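Local atomic coordinates of MIPZ (Caulobacter crescentus, PDB entry 2XJ9), a protein that binds ATP as a dimeric P-loop ATPase and probably positions the cell division plane by acting as a division inhibitor graded along the cell. Residues 109-112 / 118-121; 24-29 / 36-41. The protein carries 1 engineered substitution. All blocks are in the same frame, centred on the assembly; numbering follows the deposited sequence.

In the fold
The chain first runs through strand 5-9 and the P-loop into helix 18-30. Interaction 2 closes the short loop from this helix to strand 36-40. Much later, strand 106-110 enters the sheet next to strand 36-40, and interaction 1 closes the turn from it into helix 117-124. The two loops follow one another in series and neither nest nor cross. Their centres lie about 14 Å apart. The shared sheet joins them: D110 N and D110 O probably form hydrogen bonds with I39 O and L41 N, while P112 packs on L41. Together they tie two helices to two neighbouring strands of the parallel sheet.

Interaction 1: residues 109-112 / 118-121; sequences IDTP and ITRM
T119 of helix 117-124 meets T111 and P112 just beyond the end of strand 106-110. The CA atoms of T111 and T119 are 6.3 Å apart, so the helix lies close to the turn. The T119 side chain leaves the helix toward the 109-112 segment. Its CB stands back from the turn, and its OG1 branch does the touching. T119 OG1 lies 3.1 Å from P112 CD, the ring carbon bonded to the proline nitrogen. P112 CG is a little further along the same ring, 3.9 Å from T119 OG1. P112 and T119 lie side by side and point opposite ways. T119 OG1 also faces T111 CB at 3.7 Å. No hydrogen bond spans the two segments, and the contact is van der Waals in kind.

The hydroxyl of T111 is used elsewhere. With chi1 at 74°, T111 OG1 turns back over its own backbone, where it is hydrogen-bonded to the backbone O of V9 in the neighbouring strand. T111 is thus tied to the sheet through its tip and meets the helix through its CB.

The P112 side chain is about 6 Å from the bound nucleotide analogue and about 7 Å from a magnesium ion, measured between nearest atoms. D110, two residues earlier, is hydrogen-bonded through OD2 to S19, a magnesium-site residue. The contact therefore sits next to the nucleotide site, although the residues that touch are packed rather than bonded to each other. The arrangement is that of the Walker B strand of a P-loop NTPase, with the turn after its aspartate leading into the next helix beside the active site.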
# COMPACT_ATOMS: atom_id res chain seq x y z
N ILE A 109 -4.04 -3.37 17.16
CA ILE A 109 -4.59 -2.32 16.33
C ILE A 109 -3.91 -2.24 14.98
O ILE A 109 -2.70 -2.01 14.90
CB ILE A 109 -4.48 -0.99 17.01
CG1 ILE A 109 -5.07 -1.09 18.41
CG2 ILE A 109 -5.20 0.06 16.20
CD1 ILE A 109 -4.88 0.15 19.27
N ASP A 110 -4.70 -2.46 13.92
CA ASP A 110 -4.20 -2.26 12.57
C ASP A 110 -4.51 -0.86 12.08
O ASP A 110 -5.65 -0.42 12.17
CB ASP A 110 -4.82 -3.26 11.61
CG ASP A 110 -4.17 -3.22 10.24
OD1 ASP A 110 -3.33 -2.33 9.99
OD2 ASP A 110 -4.52 -4.07 9.40
N THR A 111 -3.52 -0.15 11.57
CA THR A 111 -3.76 1.21 11.12
C THR A 111 -3.68 1.33 9.59
O THR A 111 -3.20 0.42 8.93
CB THR A 111 -2.86 2.26 11.84
OG1 THR A 111 -1.52 2.17 11.36
CG2 THR A 111 -2.86 2.00 13.30
N PRO A 112 -4.20 2.44 9.04
CA PRO A 112 -4.29 2.69 7.60
C PRO A 112 -3.02 3.37 7.11
O PRO A 112 -2.18 3.77 7.92
CB PRO A 112 -5.49 3.66 7.48
CG PRO A 112 -5.82 4.11 8.89
CD PRO A 112 -4.73 3.58 9.80
N ILE A 118 -7.32 9.22 14.83
CA ILE A 118 -7.35 7.95 15.53
C ILE A 118 -6.02 7.22 15.37
O ILE A 118 -5.50 6.62 16.30
CB ILE A 118 -8.52 7.10 15.08
CG1 ILE A 118 -8.46 6.84 13.59
CG2 ILE A 118 -9.82 7.80 15.42
CD1 ILE A 118 -9.62 5.98 13.10
N THR A 119 -5.44 7.31 14.19
CA THR A 119 -4.10 6.77 14.01
C THR A 119 -3.11 7.37 15.01
O THR A 119 -2.44 6.63 15.71
CB THR A 119 -3.62 6.96 12.58
OG1 THR A 119 -3.99 5.80 11.84
CG2 THR A 119 -2.10 7.12 12.55
N ARG A 120 -3.01 8.69 15.07
CA ARG A 120 -2.10 9.33 16.02
C ARG A 120 -2.40 8.97 17.48
O ARG A 120 -1.51 8.90 18.32
CB ARG A 120 -2.18 10.84 15.87
CG ARG A 120 -1.99 11.35 14.47
CD ARG A 120 -1.05 12.52 14.55
NE ARG A 120 -0.55 12.90 13.28
CZ ARG A 120 0.67 12.83 12.75
NH1 ARG A 120 1.77 12.41 13.36
NH2 ARG A 120 0.75 13.26 11.50
N MET A 121 -3.68 8.76 17.78
CA MET A 121 -4.11 8.42 19.12
C MET A 121 -3.63 7.03 19.49
O MET A 121 -3.35 6.75 20.66
CB MET A 121 -5.63 8.44 19.22
CG MET A 121 -6.24 9.81 19.32
SD MET A 121 -7.23 9.83 20.81
CE MET A 121 -8.30 8.43 20.53

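Interaction 2: residues 24-29 / 36-41; sequences HLVTAL and VAVIDL
Helix 24-29 lies nearly antiparallel to strand 36-40, at 166° between their directions and 9.1 Å between their axes, with V26 and V36 the closest backbone pair. The CA atoms of these two residues are 6.5 Å apart.

Three valines and one leucine make the contact. All are buried, and all point toward the opposite segment. V26 is the central one, because its CG2 touches both valines of the strand. V26 CG2 is 3.4 Å from V38 CG2 and 4.1 Å from V36 CG1. The other methyl of V26, CG1, lies 3.8 Å from V38 CG2, so both methyls of V26 rest against the same methyl of V38. The V26 and V38 side chains meet at about a right angle, while V26 and V36 meet at a slant. One turn on, L29 takes part through its CB, 3.6 Å from V36 CG2. V36 has CG1 anti to its backbone N (chi1 -172°). This puts its CG1 against V26 and its CG2 against L29, so V36 bridges successive turns of the helix. The side chains that meet are all apolar, and no hydrogen bond joins the two segments.

The pair forms the second half of a beta-alpha-beta crossover that starts at strand 5-9. Strand 106-110 lies between the two strands of this unit, and its L108 and F106 meet V26 and L29. F52 of helix 47-62 packs on both V26 and V38, while helix 249-263 covers another side of helix 18-30 through H24, L25 and A28.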
# COMPACT_ATOMS: atom_id res chain seq x y z
N HIS A 24 -1.86 -12.16 11.22
CA HIS A 24 -1.08 -13.33 11.58
C HIS A 24 -0.62 -13.25 13.05
O HIS A 24 -0.50 -14.28 13.73
CB HIS A 24 0.10 -13.52 10.63
CG HIS A 24 -0.28 -13.93 9.24
ND1 HIS A 24 -0.20 -15.24 8.80
CD2 HIS A 24 -0.71 -13.21 8.17
CE1 HIS A 24 -0.58 -15.31 7.53
NE2 HIS A 24 -0.90 -14.09 7.13
N LEU A 25 -0.36 -12.04 13.54
CA LEU A 25 -0.12 -11.82 14.96
C LEU A 25 -1.30 -12.25 15.81
O LEU A 25 -1.15 -13.01 16.75
CB LEU A 25 0.20 -10.36 15.29
CG LEU A 25 1.69 -10.24 15.52
CD1 LEU A 25 2.33 -11.39 14.80
CD2 LEU A 25 2.29 -8.94 15.04
N VAL A 26 -2.48 -11.73 15.50
CA VAL A 26 -3.68 -12.15 16.21
C VAL A 26 -3.81 -13.66 16.20
O VAL A 26 -3.97 -14.30 17.23
CB VAL A 26 -4.91 -11.58 15.55
CG1 VAL A 26 -6.15 -12.24 16.10
CG2 VAL A 26 -4.93 -10.11 15.76
N THR A 27 -3.75 -14.24 15.02
CA THR A 27 -3.96 -15.66 14.87
C THR A 27 -2.93 -16.49 15.66
O THR A 27 -3.27 -17.50 16.21
CB THR A 27 -3.98 -16.07 13.38
OG1 THR A 27 -5.09 -16.93 13.16
CG2 THR A 27 -2.67 -16.77 12.98
N ALA A 28 -1.68 -16.05 15.72
CA ALA A 28 -0.66 -16.75 16.50
C ALA A 28 -0.95 -16.65 17.99
O ALA A 28 -0.87 -17.65 18.70
CB ALA A 28 0.71 -16.19 16.21
N LEU A 29 -1.29 -15.45 18.46
CA LEU A 29 -1.66 -15.22 19.86
C LEU A 29 -2.84 -16.07 20.30
O LEU A 29 -2.73 -16.85 21.23
CB LEU A 29 -1.97 -13.75 20.10
CG LEU A 29 -0.70 -12.91 20.04
CD1 LEU A 29 -1.00 -11.45 19.93
CD2 LEU A 29 0.15 -13.19 21.25
N VAL A 36 -7.41 -12.25 22.42
CA VAL A 36 -7.10 -11.04 21.67
C VAL A 36 -8.32 -10.20 21.31
O VAL A 36 -9.41 -10.73 21.11
CB VAL A 36 -6.34 -11.34 20.36
CG1 VAL A 36 -5.88 -10.03 19.73
CG2 VAL A 36 -5.15 -12.24 20.62
N ALA A 37 -8.10 -8.89 21.24
CA ALA A 37 -9.07 -7.98 20.64
C ALA A 37 -8.46 -7.34 19.39
O ALA A 37 -7.30 -6.91 19.39
CB ALA A 37 -9.47 -6.93 21.61
N VAL A 38 -9.23 -7.28 18.31
CA VAL A 38 -8.75 -6.71 17.07
C VAL A 38 -9.52 -5.46 16.77
O VAL A 38 -10.75 -5.50 16.66
CB VAL A 38 -8.93 -7.68 15.87
CG1 VAL A 38 -8.57 -7.00 14.58
CG2 VAL A 38 -8.08 -8.92 16.03
N ILE A 39 -8.79 -4.36 16.63
CA ILE A 39 -9.37 -3.08 16.26
C ILE A 39 -8.76 -2.62 14.96
O ILE A 39 -7.54 -2.48 14.87
CB ILE A 39 -9.05 -2.02 17.30
CG1 ILE A 39 -9.54 -2.45 18.68
CG2 ILE A 39 -9.63 -0.67 16.88
CD1 ILE A 39 -9.31 -1.41 19.72
N ASP A 40 -9.61 -2.36 13.96
CA ASP A 40 -9.18 -1.94 12.62
C ASP A 40 -9.55 -0.49 12.40
O ASP A 40 -10.73 -0.17 12.32
CB ASP A 40 -9.87 -2.81 11.56
CG ASP A 40 -9.36 -2.54 10.12
OD1 ASP A 40 -9.53 -3.44 9.26
OD2 ASP A 40 -8.79 -1.45 9.84
N LEU A 41 -8.55 0.37 12.29
CA LEU A 41 -8.76 1.79 12.05
C LEU A 41 -8.67 2.21 10.58
O LEU A 41 -8.67 3.41 10.29
CB LEU A 41 -7.75 2.61 12.83
CG LEU A 41 -7.58 2.29 14.30
CD1 LEU A 41 -6.83 3.42 14.94
CD2 LEU A 41 -8.93 2.10 14.93